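Local coordinates for probable signal peptide protein (Ralstonia solanacearum, PDB 2QGU) that binds the phospholipid di-palmitoyl phosphatidylethanolamine and probably carries phospholipids through the periplasm, at residues 44-47 with 52-55; 74-79 with 162-167; 78-83 with 172-177; 91-96 with 189-194; 99-104 with 179-184. The protein carries 13 engineered substitutions. All coordinates share one frame; numbering follows the deposited sequence. Where two conformers were deposited one is given.

Overall arrangement
The five contacts fall into one isolated contact and a cluster of four. Contact 1 closes first along the chain, joining two consecutive helices, and its centre lies 24 Å or more from every other. Contacts 2 and 3 start from the same helix, 74-82, with centres 8 Å apart: contact 2 ties it to strand 160-168, contact 3 to helix 173-188. Their segments alternate with those of contacts 4 and 5, which join helix 91-114 to helices 191-206 and 173-188; contact 5 lies within the span of contact 4. Contacts 3 to 5 thus build one helical layer, contact 2 fastens it to the antiparallel sheet, and the phospholipid lies near contacts 1, 2, 3 and 5.

Contact 1 of 5, residues 44-47 with 52-55. Engineered in segment 52-55: Gly54 (natural residue Ser).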
# COMPACT_ATOMS: atom_id res chain seq x y z
N ALA A 44 -12.69 -7.73 -8.08
CA ALA A 44 -13.72 -7.76 -9.13
C ALA A 44 -13.28 -6.99 -10.37
O ALA A 44 -13.52 -7.43 -11.50
CB ALA A 44 -15.03 -7.20 -8.61
N THR A 45 -12.64 -5.84 -10.15
CA THR A 45 -12.14 -5.03 -11.26
C THR A 45 -11.10 -5.77 -12.09
O THR A 45 -11.19 -5.81 -13.33
CB THR A 45 -11.60 -3.67 -10.77
OG1 THR A 45 -12.62 -3.00 -10.02
CG2 THR A 45 -11.16 -2.79 -11.94
N ILE A 46 -10.12 -6.39 -11.42
CA ILE A 46 -9.11 -7.19 -12.12
C ILE A 46 -9.75 -8.33 -12.91
O ILE A 46 -9.43 -8.54 -14.09
CB ILE A 46 -8.04 -7.75 -11.14
CG1 ILE A 46 -7.28 -6.61 -10.44
CG2 ILE A 46 -7.06 -8.66 -11.89
CD1 ILE A 46 -6.46 -7.06 -9.24
N LYS A 47 -10.66 -9.07 -12.28
CA LYS A 47 -11.28 -10.22 -12.92
C LYS A 47 -12.10 -9.84 -14.16
O LYS A 47 -12.23 -10.64 -15.09
CB LYS A 47 -12.13 -11.01 -11.91
CG LYS A 47 -11.30 -11.74 -10.85
CD LYS A 47 -12.18 -12.33 -9.76
CE LYS A 47 -11.35 -12.77 -8.56
NZ LYS A 47 -12.23 -13.27 -7.47
N LEU A 52 -5.84 -5.56 -18.00
CA LEU A 52 -5.10 -5.52 -16.75
C LEU A 52 -4.45 -6.87 -16.46
O LEU A 52 -3.26 -6.94 -16.14
CB LEU A 52 -5.99 -5.07 -15.59
CG LEU A 52 -5.22 -4.54 -14.37
CD1 LEU A 52 -6.03 -3.50 -13.64
CD2 LEU A 52 -4.82 -5.68 -13.42
N ARG A 53 -5.22 -7.95 -16.59
CA ARG A 53 -4.67 -9.29 -16.40
C ARG A 53 -3.56 -9.62 -17.39
O ARG A 53 -2.65 -10.40 -17.08
CB ARG A 53 -5.78 -10.34 -16.40
CG ARG A 53 -6.57 -10.31 -15.11
CD ARG A 53 -7.67 -11.34 -15.06
NE ARG A 53 -8.90 -10.84 -15.68
CZ ARG A 53 -9.37 -11.26 -16.85
NH1 ARG A 53 -8.72 -12.20 -17.53
NH2 ARG A 53 -10.49 -10.75 -17.33
N GLY A 54 -3.60 -8.98 -18.56
CA GLY A 54 -2.55 -9.12 -19.57
C GLY A 54 -1.28 -8.36 -19.26
O GLY A 54 -0.28 -8.49 -19.97
N GLY A 55 -1.30 -7.56 -18.19
CA GLY A 55 -0.09 -6.87 -17.71
C GLY A 55 0.07 -5.41 -18.13
O GLY A 55 1.18 -4.88 -18.12
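The flat group here is the Arg53 guanidinium, which meets 44-47 along its edge: Ile46 O lies only 12° out of its plane, while Lys47 O comes in obliquely. Arg53 NE donates to Ile46 O at 2.8 Å with an N-H...O angle of 149°, a reasonably straight bond. The second bond, from Arg53 NH2 to Lys47 O, is also 2.8 Å long but is bent and counts as weak. Both carbonyls belong to the C-terminal end of helix 31-47, so the cationic side chain probably complements the negative end of the helix dipole. The Arg53 chain is extended about CB-CG and then bends at chi3 (-86°), which swings the nitrogens back onto the carbonyls. This brings together two consecutive helices of the MlaC fold, 31-47 and 50-53, the second ending in a Schellman motif at Gly55, whose N reaches Leu52 O at 2.9 Å. Beneath the polar grip is an apolar layer. Ile46 CG2 lies 3.7 Å from Arg53 CG, packing against the aliphatic part of the arginine, and Ile46 CG1 meets Leu52 CD2 at 4.0 Å. Leu63 of helix 57-67 touches both Ile46 and Leu52. Lys47 turns its amine elsewhere, to the carbonyl of Gln119, and the side chain of Ile46 comes within about 6 Å of the bound lipid.

Contact 2 of 5, residues 74-79 with 162-167. With PEF (di-palmitoyl-3-sn-phosphatidylethanolamine), chain B.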
# COMPACT_ATOMS: atom_id res chain seq x y z
N PHE A 74 -2.15 7.24 2.07
CA PHE A 74 -0.76 6.96 1.71
C PHE A 74 0.21 8.05 2.17
O PHE A 74 1.40 7.80 2.31
CB PHE A 74 -0.61 6.65 0.22
CG PHE A 74 0.69 5.96 -0.10
CD1 PHE A 74 0.91 4.64 0.27
CD2 PHE A 74 1.70 6.65 -0.75
CE1 PHE A 74 2.11 4.00 -0.00
CE2 PHE A 74 2.91 6.01 -1.04
CZ PHE A 74 3.12 4.69 -0.66
N LYS A 75 -0.30 9.26 2.42
CA LYS A 75 0.53 10.30 3.02
C LYS A 75 1.00 9.83 4.39
O LYS A 75 2.18 9.99 4.74
CB LYS A 75 -0.23 11.62 3.11
CG LYS A 75 0.64 12.77 3.56
CD LYS A 75 -0.15 14.06 3.56
CE LYS A 75 0.74 15.25 3.84
NZ LYS A 75 -0.08 16.50 3.95
N ARG A 76 0.10 9.24 5.18
CA ARG A 76 0.50 8.69 6.47
C ARG A 76 1.53 7.57 6.32
O ARG A 76 2.51 7.53 7.06
CB ARG A 76 -0.68 8.22 7.33
CG ARG A 76 -0.20 7.70 8.68
CD ARG A 76 -1.25 7.56 9.75
NE ARG A 76 -0.61 7.08 10.98
CZ ARG A 76 -1.24 6.49 11.99
NH1 ARG A 76 -2.56 6.32 11.96
NH2 ARG A 76 -0.55 6.08 13.05
N THR A 77 1.31 6.66 5.37
CA THR A 77 2.28 5.60 5.10
C THR A 77 3.66 6.19 4.84
O THR A 77 4.67 5.69 5.34
CB THR A 77 1.87 4.75 3.90
OG1 THR A 77 0.47 4.49 3.95
CG2 THR A 77 2.64 3.43 3.89
N THR A 78 3.70 7.26 4.05
CA THR A 78 4.95 7.91 3.69
C THR A 78 5.57 8.61 4.90
O THR A 78 6.78 8.54 5.10
CB THR A 78 4.75 8.90 2.53
OG1 THR A 78 4.21 8.21 1.41
CG2 THR A 78 6.08 9.53 2.12
N GLN A 79 4.73 9.28 5.69
CA GLN A 79 5.19 9.90 6.93
C GLN A 79 5.84 8.88 7.86
O GLN A 79 6.91 9.13 8.42
CB GLN A 79 4.03 10.59 7.64
CG GLN A 79 3.58 11.86 6.95
CD GLN A 79 2.45 12.55 7.68
OE1 GLN A 79 1.49 11.91 8.12
NE2 GLN A 79 2.54 13.87 7.80
N LYS A 162 -9.61 4.91 6.72
CA LYS A 162 -8.58 4.82 5.68
C LYS A 162 -7.50 3.81 6.05
O LYS A 162 -7.00 3.81 7.17
CB LYS A 162 -7.91 6.18 5.45
CG LYS A 162 -8.84 7.34 5.08
CD LYS A 162 -9.48 7.13 3.72
CE LYS A 162 -10.44 8.26 3.36
NZ LYS A 162 -9.71 9.43 2.80
N VAL A 163 -7.14 2.96 5.09
CA VAL A 163 -6.02 2.04 5.25
C VAL A 163 -4.70 2.79 5.10
O VAL A 163 -4.50 3.51 4.12
CB VAL A 163 -6.07 0.91 4.20
CG1 VAL A 163 -4.85 -0.01 4.31
CG2 VAL A 163 -7.37 0.11 4.33
N TYR A 164 -3.80 2.64 6.07
CA TYR A 164 -2.50 3.29 5.99
C TYR A 164 -1.30 2.35 6.05
O TYR A 164 -0.15 2.79 5.98
CB TYR A 164 -2.38 4.43 7.01
CG TYR A 164 -2.27 3.98 8.45
CD1 TYR A 164 -3.41 3.79 9.24
CD2 TYR A 164 -1.03 3.75 9.03
CE1 TYR A 164 -3.31 3.37 10.56
CE2 TYR A 164 -0.91 3.34 10.35
CZ TYR A 164 -2.06 3.15 11.11
OH TYR A 164 -1.93 2.75 12.42
N ASP A 165 -1.55 1.05 6.19
CA ASP A 165 -0.47 0.07 6.14
C ASP A 165 -1.03 -1.29 5.77
O ASP A 165 -2.22 -1.56 5.98
CB ASP A 165 0.24 -0.01 7.49
CG ASP A 165 1.70 -0.41 7.38
OD1 ASP A 165 2.20 -0.68 6.27
OD2 ASP A 165 2.36 -0.45 8.44
N ILE A 166 -0.17 -2.12 5.21
CA ILE A 166 -0.53 -3.49 4.84
C ILE A 166 0.59 -4.42 5.28
O ILE A 166 1.77 -4.05 5.24
CB ILE A 166 -0.83 -3.62 3.31
CG1 ILE A 166 -1.44 -4.99 2.98
CG2 ILE A 166 0.42 -3.33 2.47
CD1 ILE A 166 -1.99 -5.11 1.55
N ASN A 167 0.20 -5.60 5.74
CA ASN A 167 1.13 -6.60 6.22
C ASN A 167 1.14 -7.76 5.24
O ASN A 167 0.12 -8.40 5.02
CB ASN A 167 0.72 -7.06 7.62
CG ASN A 167 1.72 -8.01 8.24
OD1 ASN A 167 1.91 -9.13 7.77
ND2 ASN A 167 2.37 -7.57 9.32
C2 PEF B . 1.00 -13.40 -4.64
C1 PEF B . 1.81 -14.67 -4.90
N PEF B . 5.70 -17.03 -8.72
C3 PEF B . -0.47 -13.68 -4.87
C4 PEF B . 4.79 -15.61 -6.94
C5 PEF B . 6.01 -16.38 -7.44
C10 PEF B . 2.04 -11.87 -3.21
C11 PEF B . 2.11 -11.12 -1.89
C12 PEF B . 0.79 -10.39 -1.63
C13 PEF B . 0.66 -9.22 -2.60
C14 PEF B . -0.48 -8.30 -2.21
C15 PEF B . -0.52 -7.11 -3.16
C16 PEF B . -1.43 -6.01 -2.61
C17 PEF B . -1.25 -4.71 -3.39
C18 PEF B . -0.13 -3.86 -2.78
C19 PEF B . -0.53 -2.39 -2.73
C20 PEF B . -0.20 -1.69 -4.05
C21 PEF B . -0.67 -0.24 -4.03
C22 PEF B . 0.29 0.62 -3.21
C23 PEF B . -0.02 2.11 -3.38
C24 PEF B . -0.91 2.62 -2.25
C25 PEF B . -1.67 3.88 -2.67
C30 PEF B . -2.57 -12.74 -4.58
C31 PEF B . -3.57 -11.78 -4.38
C32 PEF B . -3.19 -10.44 -4.46
C33 PEF B . -4.42 -9.52 -4.50
C34 PEF B . -4.70 -8.83 -3.15
C35 PEF B . -5.37 -7.46 -3.33
C36 PEF B . -5.27 -6.69 -2.16
C37 PEF B . -5.71 -5.37 -2.33
C38 PEF B . -5.58 -4.65 -1.14
C39 PEF B . -5.90 -3.16 -1.30
C40 PEF B . -5.50 -2.34 -0.06
C41 PEF B . -4.03 -1.87 -0.14
C42 PEF B . -3.77 -0.67 0.77
C43 PEF B . -2.27 -0.49 1.05
C44 PEF B . -1.99 0.78 1.86
C45 PEF B . -0.50 0.96 2.14
O4 PEF B . 2.72 -11.49 -4.17
O5 PEF B . -2.93 -13.91 -4.51
O2 PEF B . 1.22 -12.95 -3.29
O3 PEF B . -1.26 -12.46 -4.85
O1P PEF B . 1.47 -17.43 -6.26
O2P PEF B . 2.27 -16.23 -8.37
O3P PEF B . 1.86 -14.92 -6.31
O4P PEF B . 3.81 -16.52 -6.44
P PEF B . 2.27 -16.36 -6.90
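Arg76 lies flat on Tyr164, the guanidinium and ring planes 13° apart and their centres separated by 3.8 Å. The overlap is offset: Arg76 NH1 stands 3.3 Å above the ring near its rim, by Tyr164 CZ, and Arg76 CD adds a CH-pi contact to the same face. An extended Arg76 chain, with CG opposite the main-chain N (chi1 -178°), lays the whole side chain along the tyrosine. This is the outer part of the contact, where Arg76 is partly exposed; its cation-pi stack is framed by charge, since NH1 also forms salt bridges with Glu155 and Asp134, and Asp134 accepts a hydrogen bond from Tyr164 OH. Such double use of Asp134 probably fixes the rotation of both partners. In this way helix 74-82 is clamped to strand 160-168 of the antiparallel sheet, the helix-on-sheet packing of an MlaC protein in the NTF2 clan. The inner part is buried and tighter. Thr77 OG1 donates to Tyr164 O at 2.7 Å, approaching from above the carbonyl plane by 43°, and the nearest CA atoms, those of Thr77 and Tyr164, are 5.4 Å apart. Beyond it the two segments face the lipid: Phe74 CD1 is 3.7 Å from PEF C24, near the end of one palmitoyl chain, and Val163 CG1 is 3.8 Å from PEF C42 on the other.

Contact 3 of 5, residues 78-83 with 172-177; sequences TQIAMG and WLSETY
Ile80 is the first residue of 78-83 to touch 172-177. Its CG2 methyl, rather than the longer CG1 branch, leans on Ser174, 3.5 Å from OG and 3.7 Å from Ser174 CB. The serine hydroxyl is not spent on this apolar neighbour: it is hydrogen-bonded to a carboxylate oxygen of Asp165, and with chi1 at 77° OG sits between the main-chain N and carbonyl carbon. One residue on, Ala81 marks the closest backbone approach, its CA 5.3 Å from that of Ser174. Here main chain meets main chain, Ala81 CA being 4.0 Å from Ser174 O. The methyl of Ala81 continues the seam one turn further, CB to CB 4.2 Å from Tyr177, whose ring then leads off elsewhere. Small side chains at Ala81 and Ser174 are consistent with the short 8.1 Å between the local helix axes, which cross at -36° while running in broadly the same direction. Among its neighbours, helix 74-82 rests Ile80 on Tyr164 of strand 160-168, while helix 173-188, with Trp172 at its N-cap position, stays joined to that strand by a backbone bond between Leu173 and Ile166 and sends the Tyr177 ring against Phe101 of helix 91-114.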
# COMPACT_ATOMS: atom_id res chain seq x y z
N THR A 78 3.70 7.26 4.05
CA THR A 78 4.95 7.91 3.69
C THR A 78 5.57 8.61 4.90
O THR A 78 6.78 8.54 5.10
CB THR A 78 4.75 8.90 2.53
OG1 THR A 78 4.21 8.21 1.41
CG2 THR A 78 6.08 9.53 2.12
N GLN A 79 4.73 9.28 5.69
CA GLN A 79 5.19 9.90 6.93
C GLN A 79 5.84 8.88 7.86
O GLN A 79 6.91 9.13 8.42
CB GLN A 79 4.03 10.59 7.64
CG GLN A 79 3.58 11.86 6.95
CD GLN A 79 2.45 12.55 7.68
OE1 GLN A 79 1.49 11.91 8.12
NE2 GLN A 79 2.54 13.87 7.80
N ILE A 80 5.20 7.73 8.03
CA ILE A 80 5.75 6.69 8.89
C ILE A 80 7.10 6.22 8.34
O ILE A 80 8.07 6.10 9.09
CB ILE A 80 4.79 5.50 9.06
CG1 ILE A 80 3.53 5.95 9.82
CG2 ILE A 80 5.48 4.35 9.81
CD1 ILE A 80 2.36 4.98 9.69
N ALA A 81 7.16 5.97 7.03
CA ALA A 81 8.38 5.50 6.39
C ALA A 81 9.54 6.49 6.51
O ALA A 81 10.70 6.09 6.56
CB ALA A 81 8.12 5.14 4.92
N MSE A 82 9.22 7.78 6.54
CA MSE A 82 10.27 8.80 6.63
C MSE A 82 10.71 9.08 8.07
O MSE A 82 11.79 9.62 8.29
CB MSE A 82 9.83 10.10 5.95
CG MSE A 82 9.76 10.00 4.43
SE MSE A 82 9.83 11.75 3.60
CE MSE A 82 11.65 12.26 4.08
N GLY A 83 9.88 8.70 9.04
CA GLY A 83 10.21 8.88 10.46
C GLY A 83 10.53 10.32 10.81
O GLY A 83 9.85 11.25 10.36
N TRP A 172 5.00 -5.55 8.09
CA TRP A 172 4.29 -4.30 7.80
C TRP A 172 5.12 -3.47 6.85
O TRP A 172 6.27 -3.15 7.15
CB TRP A 172 4.03 -3.51 9.08
CG TRP A 172 2.96 -4.12 9.91
CD1 TRP A 172 3.12 -4.79 11.09
CD2 TRP A 172 1.56 -4.12 9.63
NE1 TRP A 172 1.90 -5.22 11.56
CE2 TRP A 172 0.92 -4.82 10.68
CE3 TRP A 172 0.77 -3.61 8.58
CZ2 TRP A 172 -0.47 -5.02 10.72
CZ3 TRP A 172 -0.61 -3.80 8.62
CH2 TRP A 172 -1.21 -4.51 9.68
N LEU A 173 4.54 -3.10 5.72
CA LEU A 173 5.29 -2.35 4.71
C LEU A 173 5.84 -1.02 5.23
O LEU A 173 6.97 -0.66 4.92
CB LEU A 173 4.47 -2.15 3.44
CG LEU A 173 4.20 -3.36 2.54
CD1 LEU A 173 3.81 -2.88 1.15
CD2 LEU A 173 5.39 -4.32 2.44
N SER A 174 5.07 -0.30 6.04
CA SER A 174 5.58 0.97 6.56
C SER A 174 6.84 0.77 7.39
O SER A 174 7.73 1.63 7.38
CB SER A 174 4.51 1.76 7.34
OG SER A 174 4.32 1.22 8.63
N GLU A 175 6.94 -0.37 8.08
CA GLU A 175 8.12 -0.68 8.89
C GLU A 175 9.31 -1.08 8.02
O GLU A 175 10.42 -0.60 8.24
CB GLU A 175 7.81 -1.78 9.92
CG GLU A 175 8.90 -1.99 10.97
CD GLU A 175 9.06 -0.82 11.95
OE1 GLU A 175 8.18 0.06 12.02
OE2 GLU A 175 10.09 -0.79 12.66
N THR A 176 9.08 -1.94 7.03
CA THR A 176 10.13 -2.33 6.11
C THR A 176 10.74 -1.10 5.46
O THR A 176 11.96 -0.94 5.42
CB THR A 176 9.60 -3.27 5.03
OG1 THR A 176 9.07 -4.45 5.65
CG2 THR A 176 10.71 -3.67 4.06
N TYR A 177 9.88 -0.22 4.95
CA TYR A 177 10.36 0.97 4.26
C TYR A 177 10.90 2.05 5.19
O TYR A 177 11.80 2.79 4.81
CB TYR A 177 9.32 1.48 3.26
CG TYR A 177 9.21 0.54 2.09
CD1 TYR A 177 10.13 0.59 1.04
CD2 TYR A 177 8.22 -0.45 2.04
CE1 TYR A 177 10.06 -0.29 -0.03
CE2 TYR A 177 8.14 -1.34 0.98
CZ TYR A 177 9.06 -1.25 -0.05
OH TYR A 177 8.99 -2.13 -1.11

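Contact 4 of 5, residues 91-96 with 189-194; sequences PEQQQQ and GGVGGL. Engineered in segment 189-194: Gly192 (natural residue Ser).
Gln93 and Val191 bury most of the surface shared by 91-96 and 189-194, with a smaller share from Gly192. The amide of Gln93 is laid against one methyl: Val191 CG1 is 3.6 Å from Gln93 OE1, 3.7 Å from Gln93 CD and 3.9 Å from Gln93 NE2, so the whole group, not just its tip, meets that branch. An extended course beyond CG (chi2 173°) gives Gln93 the reach needed, since the CA atoms of Gln93 and Val191 are 7.8 Å apart. On the valine, CG1 is the branch opposite the main-chain N (chi1 170°). Across the two segments the polar link is a water; Gln93 OE1 has its hydrogen bond with a residue just outside them. The water accepts from Gln93 NE2 at 3.1 Å and, more weakly, from Gly192 N at 3.2 Å; the direct distance between Gln93 NE2 and Gly192 N is 3.9 Å. Gly192 is an engineered residue, and its part in the bridge is played by main-chain N alone. Behind Gln93, Val191 also packs on Ile97 of the same long helix and on Ala89 of the loop before it. The amide of Gly192 belongs to the first turn of helix 191-206. Gly189, with positive phi, closes helix 173-188 in a Schellman motif, the common C-terminal helix cap, and helix 191-206 starts two residues on, with helix 91-114 alongside.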
# COMPACT_ATOMS: atom_id res chain seq x y z
N PRO A 91 8.18 20.79 1.46
CA PRO A 91 6.87 20.30 1.02
C PRO A 91 6.96 19.62 -0.35
O PRO A 91 6.28 18.61 -0.58
CB PRO A 91 6.04 21.59 0.93
CG PRO A 91 6.71 22.53 1.87
CD PRO A 91 8.16 22.23 1.77
N GLU A 92 7.80 20.16 -1.22
CA GLU A 92 8.01 19.62 -2.56
C GLU A 92 8.65 18.23 -2.51
O GLU A 92 8.22 17.32 -3.21
CB GLU A 92 8.85 20.59 -3.40
CG GLU A 92 8.15 21.93 -3.71
CD GLU A 92 8.09 22.89 -2.52
OE1 GLU A 92 9.00 22.87 -1.66
OE2 GLU A 92 7.12 23.68 -2.45
N GLN A 93 9.67 18.08 -1.66
CA GLN A 93 10.28 16.77 -1.43
C GLN A 93 9.28 15.77 -0.87
O GLN A 93 9.28 14.60 -1.27
CB GLN A 93 11.49 16.87 -0.51
CG GLN A 93 12.73 17.37 -1.23
CD GLN A 93 13.88 17.63 -0.28
OE1 GLN A 93 13.68 18.02 0.87
NE2 GLN A 93 15.09 17.41 -0.77
N GLN A 94 8.43 16.22 0.04
CA GLN A 94 7.40 15.36 0.62
C GLN A 94 6.47 14.80 -0.45
O GLN A 94 6.14 13.62 -0.43
CB GLN A 94 6.60 16.11 1.69
CG GLN A 94 7.36 16.31 3.00
CD GLN A 94 6.60 17.16 3.99
OE1 GLN A 94 5.58 17.77 3.66
NE2 GLN A 94 7.08 17.20 5.23
N GLN A 95 6.06 15.65 -1.39
CA GLN A 95 5.22 15.21 -2.50
C GLN A 95 5.96 14.25 -3.43
O GLN A 95 5.42 13.21 -3.82
CB GLN A 95 4.66 16.41 -3.28
CG GLN A 95 3.58 16.03 -4.28
CD GLN A 95 2.38 15.39 -3.61
OE1 GLN A 95 2.07 14.21 -3.84
NE2 GLN A 95 1.70 16.15 -2.76
N GLN A 96 7.20 14.60 -3.78
CA GLN A 96 8.01 13.75 -4.66
C GLN A 96 8.25 12.37 -4.07
O GLN A 96 8.19 11.37 -4.78
CB GLN A 96 9.35 14.42 -4.98
CG GLN A 96 9.21 15.69 -5.80
CD GLN A 96 10.52 16.44 -5.97
OE1 GLN A 96 11.52 16.14 -5.32
NE2 GLN A 96 10.51 17.42 -6.86
N GLY A 189 23.35 10.94 3.19
CA GLY A 189 23.51 12.23 3.85
C GLY A 189 22.30 13.15 3.87
O GLY A 189 22.44 14.36 4.07
N GLY A 190 21.11 12.59 3.66
CA GLY A 190 19.90 13.38 3.81
C GLY A 190 18.73 12.99 2.93
O GLY A 190 18.78 11.98 2.23
N VAL A 191 17.70 13.83 2.97
CA VAL A 191 16.44 13.60 2.25
C VAL A 191 16.62 13.61 0.73
O VAL A 191 15.96 12.86 0.01
CB VAL A 191 15.37 14.65 2.66
CG1 VAL A 191 14.15 14.59 1.75
CG2 VAL A 191 14.98 14.44 4.12
N GLY A 192 17.52 14.47 0.25
CA GLY A 192 17.86 14.47 -1.17
C GLY A 192 18.35 13.12 -1.64
O GLY A 192 18.04 12.68 -2.75
N GLY A 193 19.11 12.44 -0.77
CA GLY A 193 19.59 11.08 -1.04
C GLY A 193 18.45 10.09 -1.23
O GLY A 193 18.52 9.21 -2.09
N LEU A 194 17.40 10.25 -0.43
CA LEU A 194 16.23 9.38 -0.55
C LEU A 194 15.49 9.59 -1.87
O LEU A 194 15.07 8.63 -2.51
CB LEU A 194 15.29 9.56 0.64
CG LEU A 194 14.04 8.68 0.59
CD1 LEU A 194 14.39 7.19 0.54
CD2 LEU A 194 13.13 8.96 1.76
O HOH W 1 17.91 17.67 0.60

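Contact 5 of 5, residues 99-104 with 179-184; sequences DGFKSL and NQFADV. Engineered in segment 99-104: Ser103 (natural residue Thr). Engineered in segment 179-184: Asp183 (natural residue Glu).
Phe181 and Phe101 form a T-shaped, edge-to-face pair within the helical layer of the MlaC fold, where helix 173-188 lies beside helix 91-114. The ring planes are 71° apart and the centroids 5.0 Å from each other. Side chains do all the bridging, for even the nearest CA atoms, those of the two phenylalanines, are 10.3 Å apart. Starting at CB, Phe181 passes the main-chain carbonyl of Ala81 in helix 74-82. With chi1 at -68° CG lies beside the main-chain N, and the ring extends from there toward the long helix. CD1 faces Leu194 of helix 191-206, so one flank of the ring is held by a third helix. CE2 on the other flank comes to the partner, 4.1 Å from Phe101 CG and equally far from Phe101 CD2. The tip, CZ, goes furthest in and stands over one face of Phe101, toward the rim rather than the centre. With CG opposite the main-chain N (chi1 -175°) the Phe101 ring is carried toward helix 173-188, and its rotation about CB-CG turns that face to CZ. The rings of Tyr177 and Phe74 also meet it; the Phe101 side chain itself stays about 7 Å from the bound lipid. Along the rim the Phe181 CZ atom is 4.0 Å from Phe101 CE1, and its nearest approach is 3.7 Å, to Phe101 CD1.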
# COMPACT_ATOMS: atom_id res chain seq x y z
N ASP A 99 4.98 10.32 -4.10
CA ASP A 99 4.72 9.88 -5.46
C ASP A 99 5.68 8.76 -5.89
O ASP A 99 5.26 7.77 -6.50
CB ASP A 99 4.80 11.05 -6.44
CG ASP A 99 3.68 12.06 -6.24
OD1 ASP A 99 2.72 11.78 -5.48
OD2 ASP A 99 3.75 13.15 -6.85
N GLY A 100 6.96 8.91 -5.55
CA GLY A 100 7.96 7.91 -5.91
C GLY A 100 7.79 6.60 -5.15
O GLY A 100 7.98 5.52 -5.71
N PHE A 101 7.44 6.71 -3.87
CA PHE A 101 7.16 5.56 -3.02
C PHE A 101 5.91 4.81 -3.51
O PHE A 101 5.92 3.59 -3.65
CB PHE A 101 7.04 6.05 -1.57
CG PHE A 101 6.86 4.97 -0.52
CD1 PHE A 101 7.32 3.67 -0.70
CD2 PHE A 101 6.27 5.31 0.70
CE1 PHE A 101 7.15 2.71 0.31
CE2 PHE A 101 6.09 4.37 1.70
CZ PHE A 101 6.54 3.07 1.51
N LYS A 102 4.85 5.56 -3.83
CA LYS A 102 3.64 4.98 -4.40
C LYS A 102 3.94 4.23 -5.71
O LYS A 102 3.53 3.09 -5.89
CB LYS A 102 2.58 6.05 -4.62
CG LYS A 102 1.31 5.56 -5.28
CD LYS A 102 0.33 6.71 -5.45
CE LYS A 102 -0.76 6.35 -6.43
NZ LYS A 102 -1.45 7.58 -6.91
N SER A 103 4.67 4.88 -6.61
CA SER A 103 5.06 4.23 -7.86
C SER A 103 5.88 2.96 -7.62
O SER A 103 5.65 1.95 -8.27
CB SER A 103 5.84 5.22 -8.73
OG SER A 103 6.43 4.56 -9.84
N LEU A 104 6.81 3.03 -6.66
CA LEU A 104 7.66 1.90 -6.29
C LEU A 104 6.83 0.69 -5.86
O LEU A 104 7.07 -0.43 -6.30
CB LEU A 104 8.64 2.33 -5.19
CG LEU A 104 9.52 1.31 -4.45
CD1 LEU A 104 10.54 0.68 -5.37
CD2 LEU A 104 10.23 1.98 -3.28
N ASN A 179 12.77 1.32 7.73
CA ASN A 179 14.15 0.88 7.93
C ASN A 179 14.99 1.09 6.68
O ASN A 179 16.13 1.55 6.76
CB ASN A 179 14.19 -0.58 8.38
CG ASN A 179 13.59 -0.79 9.75
OD1 ASN A 179 12.97 -1.82 10.01
ND2 ASN A 179 13.76 0.19 10.64
N GLN A 180 14.42 0.76 5.53
CA GLN A 180 15.12 0.93 4.26
C GLN A 180 15.44 2.40 4.01
O GLN A 180 16.57 2.74 3.64
CB GLN A 180 14.29 0.36 3.11
CG GLN A 180 14.96 0.44 1.75
CD GLN A 180 14.15 -0.27 0.70
OE1 GLN A 180 14.06 -1.50 0.69
NE2 GLN A 180 13.54 0.50 -0.19
N PHE A 181 14.46 3.28 4.24
CA PHE A 181 14.65 4.70 3.98
C PHE A 181 15.63 5.34 4.95
O PHE A 181 16.41 6.20 4.55
CB PHE A 181 13.32 5.48 4.00
CG PHE A 181 12.37 5.15 2.85
CD1 PHE A 181 12.73 4.28 1.81
CD2 PHE A 181 11.12 5.75 2.81
CE1 PHE A 181 11.83 4.00 0.76
CE2 PHE A 181 10.23 5.49 1.76
CZ PHE A 181 10.59 4.61 0.74
N ALA A 182 15.59 4.93 6.22
CA ALA A 182 16.52 5.49 7.20
C ALA A 182 17.96 5.15 6.81
O ALA A 182 18.86 5.99 6.94
CB ALA A 182 16.22 4.98 8.60
N ASP A 183 18.16 3.93 6.31
CA ASP A 183 19.48 3.48 5.90
C ASP A 183 20.01 4.31 4.73
O ASP A 183 21.17 4.73 4.74
CB ASP A 183 19.44 1.99 5.55
CG ASP A 183 20.75 1.48 5.03
OD1 ASP A 183 21.72 1.42 5.83
OD2 ASP A 183 20.80 1.14 3.84
N VAL A 184 19.15 4.55 3.74
CA VAL A 184 19.48 5.36 2.57
C VAL A 184 19.81 6.80 2.99
O VAL A 184 20.82 7.36 2.57
CB VAL A 184 18.34 5.33 1.52
CG1 VAL A 184 18.55 6.40 0.44
CG2 VAL A 184 18.21 3.94 0.91